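Local coordinates for protein versicolorin reductase (Brucella melitensis, PDB 4NIM) that probably catalyses an NAD(P)(H)-dependent oxidation or reduction typical of short-chain dehydrogenases/reductases, at residues G42-G47 with R81-E86; E134-F139 with N187-N192. All blocks are in the same frame, centred on the assembly; numbering follows the deposited sequence. Where two conformers were deposited one is given.

Contact 1. Residues G42-G47 with R81-E86; sequences GLVICG and RRIVAE
Val44 and Cys46 of strand 42-47 meet Ile83 of helix 77-91 in the Rossmann fold of the short-chain dehydrogenases, a worked example of how a helix is seated on a parallel sheet by alternate residues of one strand. Both strand side chains leave the backbone toward the helix, while Ile45 between them turns to the other side of the sheet. The contact across the two segments is apolar, with no hydrogen bond between them, and its touching residues are buried. Ile83 serves both partners with different branches: its CG2 lies 4.2 Å from Val44 CG1, and the longer arm reaches on toward Cys46. Val44 CG1 also rests against the helix backbone, 3.8 Å from Ile83 O, because a chi1 of -179° sets this methyl opposite the backbone N. Polar partners lie outside the pair for Cys46 N, hydrogen-bonded to Ser23 OG, and for Glu86, whose OE1 forms a salt bridge with Arg89 on its own helix. Val19 of the adjacent strand 17-20 and Val70 of strand 66-71 extend the apolar floor, Val19 touching both Val44 and Ile83. At the far end of the Ile83 side chain, the terminal methyl CD1 meets Cys46 SG at 3.7 Å.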
loop_
_atom_site.group_PDB
_atom_site.type_symbol
_atom_site.label_atom_id
_atom_site.label_comp_id
_atom_site.label_asym_id
_atom_site.label_seq_id
_atom_site.Cartn_x
_atom_site.Cartn_y
_atom_site.Cartn_z
ATOM N N GLY A 42 -12.036 1.442 -13.200
ATOM C CA GLY A 42 -10.800 1.987 -13.719
ATOM C C GLY A 42 -9.707 1.809 -12.694
ATOM O O GLY A 42 -9.956 1.940 -11.537
ATOM N N LEU A 43 -8.529 1.424 -13.160
ATOM C CA LEU A 43 -7.405 1.136 -12.327
ATOM C C LEU A 43 -6.210 1.882 -12.871
ATOM O O LEU A 43 -5.957 1.888 -14.063
ATOM C CB LEU A 43 -7.134 -0.360 -12.328
ATOM C CG LEU A 43 -8.218 -1.198 -11.653
ATOM C CD1 LEU A 43 -7.996 -2.678 -11.963
ATOM C CD2 LEU A 43 -8.259 -0.897 -10.132
ATOM N N VAL A 44 -5.450 2.523 -11.976
ATOM C CA VAL A 44 -4.198 3.127 -12.343
ATOM C C VAL A 44 -3.171 2.306 -11.641
ATOM O O VAL A 44 -3.204 2.185 -10.393
ATOM C CB VAL A 44 -4.093 4.596 -11.886
ATOM C CG1 VAL A 44 -2.769 5.198 -12.309
ATOM C CG2 VAL A 44 -5.226 5.400 -12.508
ATOM N N ILE A 45 -2.291 1.716 -12.431
ATOM C CA ILE A 45 -1.192 0.924 -11.913
ATOM C C ILE A 45 0.141 1.564 -12.264
ATOM O O ILE A 45 0.231 2.436 -13.145
ATOM C CB ILE A 45 -1.225 -0.540 -12.419
ATOM C CG1 ILE A 45 -1.333 -0.602 -13.946
ATOM C CG2 ILE A 45 -2.384 -1.283 -11.756
ATOM C CD1 ILE A 45 -0.826 -1.894 -14.511
ATOM N N CYS A 46 1.196 1.144 -11.578
ATOM C CA CYS A 46 2.466 1.848 -11.726
ATOM C C CYS A 46 3.670 1.086 -11.219
ATOM O O CYS A 46 3.549 0.143 -10.429
ATOM C CB CYS A 46 2.429 3.212 -11.022
ATOM S SG CYS A 46 2.121 3.111 -9.231
ATOM N N GLY A 47 4.829 1.499 -11.715
ATOM C CA GLY A 47 6.078 0.834 -11.421
ATOM C C GLY A 47 7.192 1.248 -12.367
ATOM O O GLY A 47 7.048 2.171 -13.154
ATOM N N ARG A 81 3.008 12.361 -7.350
ATOM C CA ARG A 81 1.917 13.248 -7.735
ATOM C C ARG A 81 1.314 12.904 -9.107
ATOM O O ARG A 81 0.094 12.977 -9.251
ATOM C CB ARG A 81 2.347 14.700 -7.687
ATOM C CG ARG A 81 2.714 15.127 -6.277
ATOM C CD ARG A 81 3.356 16.492 -6.314
ATOM N NE ARG A 81 3.369 17.032 -4.979
ATOM C CZ ARG A 81 4.239 17.896 -4.512
ATOM N NH1 ARG A 81 5.252 18.314 -5.274
ATOM N NH2 ARG A 81 4.102 18.311 -3.251
ATOM N N ARG A 82 2.165 12.544 -10.070
ATOM C CA ARG A 82 1.695 12.211 -11.424
ATOM C C ARG A 82 0.775 10.991 -11.449
ATOM O O ARG A 82 -0.157 10.923 -12.276
ATOM C CB ARG A 82 2.866 12.019 -12.393
ATOM C CG ARG A 82 2.449 12.022 -13.862
ATOM C CD ARG A 82 3.607 12.377 -14.790
ATOM N NE ARG A 82 4.717 11.445 -14.656
ATOM C CZ ARG A 82 5.849 11.727 -14.022
ATOM N NH1 ARG A 82 6.035 12.923 -13.473
ATOM N NH2 ARG A 82 6.792 10.800 -13.933
ATOM N N ILE A 83 0.999 10.030 -10.543
ATOM C CA ILE A 83 0.153 8.852 -10.494
ATOM C C ILE A 83 -1.304 9.215 -10.272
ATOM O O ILE A 83 -2.239 8.782 -11.011
ATOM C CB ILE A 83 0.620 7.888 -9.404
ATOM C CG1 ILE A 83 1.990 7.315 -9.797
ATOM C CG2 ILE A 83 -0.380 6.769 -9.228
ATOM C CD1 ILE A 83 2.734 6.715 -8.642
ATOM N N VAL A 84 -1.507 10.017 -9.258
ATOM C CA VAL A 84 -2.846 10.437 -8.894
ATOM C C VAL A 84 -3.403 11.409 -9.952
ATOM O O VAL A 84 -4.590 11.273 -10.344
ATOM C CB VAL A 84 -2.886 11.055 -7.487
ATOM C CG1 VAL A 84 -4.267 11.623 -7.193
ATOM C CG2 VAL A 84 -2.519 10.020 -6.453
ATOM N N ALA A 85 -2.554 12.305 -10.481
ATOM C CA ALA A 85 -2.960 13.129 -11.632
ATOM C C ALA A 85 -3.477 12.302 -12.812
ATOM O O ALA A 85 -4.389 12.739 -13.506
ATOM C CB ALA A 85 -1.832 14.009 -12.123
ATOM N N GLU A 86 -2.894 11.120 -13.017
ATOM C CA GLU A 86 -3.287 10.274 -14.139
ATOM C C GLU A 86 -4.655 9.645 -13.918
ATOM O O GLU A 86 -5.381 9.395 -14.880
ATOM C CB GLU A 86 -2.206 9.231 -14.434
ATOM C CG GLU A 86 -1.127 9.739 -15.386
ATOM C CD GLU A 86 -1.643 9.814 -16.824
ATOM O OE1 GLU A 86 -1.621 8.781 -17.541
ATOM O OE2 GLU A 86 -2.140 10.886 -17.221
#

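Contact 2. Residues E134-F139 with N187-N192; sequences EAIKLF and NRIRVN
Ile189 fits its branched side chain against Phe139 and Ile136 of helix 114-142, showing how a single residue just ahead of a strand can meet a long helix lying over one face of the parallel Rossmann-fold sheet. Asn187 and Arg188 lead up to it along a loop; the charge of Arg188 is taken up by Glu145 through a salt bridge, on the connection between helix 114-142 and strand 147-153. Ile189 then points its side chain at the helix and makes the whole of the close contact. Its CG2 approaches the Phe139 ring at a slant, 3.7 Å from CD2 and 4.0 Å from CE2. The other branch passes beside the base of the same aromatic residue, with Ile189 CD1 3.7 Å from Phe139 CB, and continues to Ile136, with Ile189 CD1 4.2 Å from Ile136 CG2. A chi1 of -62° on Ile189 divides the work in this way, CG2 lying anti to the backbone N and CG1 beside it. The ring also has Ala135 O 3.3 Å above one face, toward its rim. From Arg190 the chain is a strand, and Arg190 turns away from the helix, its NH1 hydrogen-bonded to Met252 O. Val191 packs on Ile148 and Val180, and the side chain of Asn192 is hydrogen-bonded to Met252 O and Ala255 N. The segment thus runs into the sheet between strands 147-153 and 256-259, with helix 114-142 and helix 164-183 packed against it through Phe139, Ile136 and Val191.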
loop_
_atom_site.group_PDB
_atom_site.type_symbol
_atom_site.label_atom_id
_atom_site.label_comp_id
_atom_site.label_asym_id
_atom_site.label_seq_id
_atom_site.Cartn_x
_atom_site.Cartn_y
_atom_site.Cartn_z
ATOM N N GLU A 134 -2.370 13.796 -2.394
ATOM C CA GLU A 134 -3.043 14.013 -3.660
ATOM C C GLU A 134 -4.406 13.333 -3.735
ATOM O O GLU A 134 -5.333 13.872 -4.343
ATOM C CB GLU A 134 -2.166 13.568 -4.848
ATOM C CG GLU A 134 -0.934 14.424 -5.051
ATOM C CD GLU A 134 -1.276 15.890 -5.223
ATOM O OE1 GLU A 134 -2.127 16.232 -6.045
ATOM O OE2 GLU A 134 -0.700 16.731 -4.500
ATOM N N ALA A 135 -4.522 12.122 -3.188
ATOM C CA ALA A 135 -5.816 11.408 -3.244
ATOM C C ALA A 135 -6.873 12.167 -2.432
ATOM O O ALA A 135 -7.995 12.370 -2.880
ATOM C CB ALA A 135 -5.657 9.990 -2.724
ATOM N N ILE A 136 -6.491 12.677 -1.269
ATOM C CA ILE A 136 -7.446 13.385 -0.446
ATOM C C ILE A 136 -7.879 14.701 -1.100
ATOM O O ILE A 136 -9.037 15.083 -0.985
ATOM C CB ILE A 136 -6.883 13.624 0.993
ATOM C CG1 ILE A 136 -6.778 12.280 1.728
ATOM C CG2 ILE A 136 -7.740 14.623 1.778
ATOM C CD1 ILE A 136 -6.036 12.390 3.065
ATOM N N LYS A 137 -7.012 15.337 -1.872
ATOM C CA LYS A 137 -7.420 16.532 -2.586
ATOM C C LYS A 137 -8.555 16.167 -3.608
ATOM O O LYS A 137 -9.540 16.879 -3.711
ATOM C CB LYS A 137 -6.242 17.149 -3.317
ATOM C CG LYS A 137 -5.206 17.858 -2.411
ATOM C CD LYS A 137 -3.999 18.314 -3.232
ATOM C CE LYS A 137 -2.864 18.869 -2.351
ATOM N NZ LYS A 137 -1.635 19.155 -3.138
ATOM N N LEU A 138 -8.422 15.048 -4.298
ATOM C CA LEU A 138 -9.501 14.602 -5.233
ATOM C C LEU A 138 -10.754 14.168 -4.477
ATOM O O LEU A 138 -11.872 14.465 -4.901
ATOM C CB LEU A 138 -9.018 13.465 -6.118
ATOM C CG LEU A 138 -7.881 13.836 -7.077
ATOM C CD1 LEU A 138 -7.638 12.673 -8.030
ATOM C CD2 LEU A 138 -8.167 15.124 -7.814
ATOM N N PHE A 139 -10.583 13.434 -3.375
ATOM C CA PHE A 139 -11.749 13.001 -2.613
ATOM C C PHE A 139 -12.566 14.225 -2.189
ATOM O O PHE A 139 -13.788 14.252 -2.380
ATOM C CB PHE A 139 -11.377 12.212 -1.392
ATOM C CG PHE A 139 -10.693 10.881 -1.669
ATOM C CD1 PHE A 139 -10.936 10.138 -2.828
ATOM C CD2 PHE A 139 -9.859 10.339 -0.690
ATOM C CE1 PHE A 139 -10.312 8.908 -3.017
ATOM C CE2 PHE A 139 -9.225 9.128 -0.873
ATOM C CZ PHE A 139 -9.468 8.409 -2.043
ATOM N N ASN A 187 -14.807 13.959 6.986
ATOM C CA ASN A 187 -14.922 13.790 5.547
ATOM C C ASN A 187 -15.454 12.424 5.137
ATOM O O ASN A 187 -15.845 12.258 3.977
ATOM C CB ASN A 187 -13.586 13.978 4.854
ATOM C CG ASN A 187 -12.944 15.273 5.193
ATOM O OD1 ASN A 187 -12.406 15.433 6.295
ATOM N ND2 ASN A 187 -12.965 16.229 4.248
ATOM N N ARG A 188 -15.459 11.463 6.061
ATOM C CA ARG A 188 -15.817 10.084 5.739
ATOM C C ARG A 188 -14.843 9.500 4.716
ATOM O O ARG A 188 -15.218 8.673 3.863
ATOM C CB ARG A 188 -17.293 9.980 5.293
ATOM C CG ARG A 188 -18.245 10.337 6.425
ATOM C CD ARG A 188 -19.709 10.055 6.078
ATOM N NE ARG A 188 -20.372 11.258 5.586
ATOM C CZ ARG A 188 -21.538 11.287 4.945
ATOM N NH1 ARG A 188 -22.229 10.170 4.713
ATOM N NH2 ARG A 188 -22.026 12.457 4.539
ATOM N N ILE A 189 -13.591 9.965 4.810
ATOM C CA ILE A 189 -12.497 9.369 4.089
ATOM C C ILE A 189 -11.822 8.409 5.052
ATOM O O ILE A 189 -11.377 8.835 6.156
ATOM C CB ILE A 189 -11.475 10.401 3.574
ATOM C CG1 ILE A 189 -12.128 11.352 2.594
ATOM C CG2 ILE A 189 -10.288 9.656 2.946
ATOM C CD1 ILE A 189 -11.356 12.647 2.324
ATOM N N ARG A 190 -11.705 7.134 4.651
ATOM C CA ARG A 190 -11.278 6.094 5.586
ATOM C C ARG A 190 -9.868 5.699 5.221
ATOM O O ARG A 190 -9.558 5.647 4.033
ATOM C CB ARG A 190 -12.192 4.886 5.528
ATOM C CG ARG A 190 -13.598 5.274 5.896
ATOM C CD ARG A 190 -14.515 4.075 5.939
ATOM N NE ARG A 190 -14.514 3.319 4.697
ATOM C CZ ARG A 190 -13.985 2.101 4.524
ATOM N NH1 ARG A 190 -13.384 1.439 5.516
ATOM N NH2 ARG A 190 -14.142 1.491 3.348
ATOM N N VAL A 191 -9.015 5.580 6.227
ATOM C CA VAL A 191 -7.600 5.210 6.043
ATOM C C VAL A 191 -7.220 4.105 7.032
ATOM O O VAL A 191 -7.212 4.318 8.246
ATOM C CB VAL A 191 -6.669 6.406 6.253
ATOM C CG1 VAL A 191 -5.251 6.064 5.783
ATOM C CG2 VAL A 191 -7.206 7.654 5.523
ATOM N N ASN A 192 -6.863 2.956 6.504
ATOM C CA ASN A 192 -6.583 1.788 7.306
ATOM C C ASN A 192 -5.301 1.148 6.855
ATOM O O ASN A 192 -4.832 1.363 5.708
ATOM C CB ASN A 192 -7.718 0.789 7.205
ATOM C CG ASN A 192 -8.981 1.284 7.851
ATOM O OD1 ASN A 192 -9.084 1.386 9.071
ATOM N ND2 ASN A 192 -9.968 1.551 7.026
#

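How the contacts relate
From the N terminus the chain makes strand 17-20 and helix 26-37 before strand 42-47, then passes through helix 50-63 and strand 66-71 and returns on helix 77-91, where contact 1 closes a loop of 33 residues. Contact 2 opens only later, on helix 114-142, and closes at 187-192 after strand 147-153 and helix 164-183. The two are therefore in series, neither nested nor crossed. In space their centres stand about 16 Å apart, and their helices touch directly: Val84 CG1 lies 3.6 Å from Leu138 CD1. Contact 1 ties helix 77-91 to one half of the seven-stranded parallel sheet, contact 2 ties helix 114-142 to the other, and the helix pair joins them.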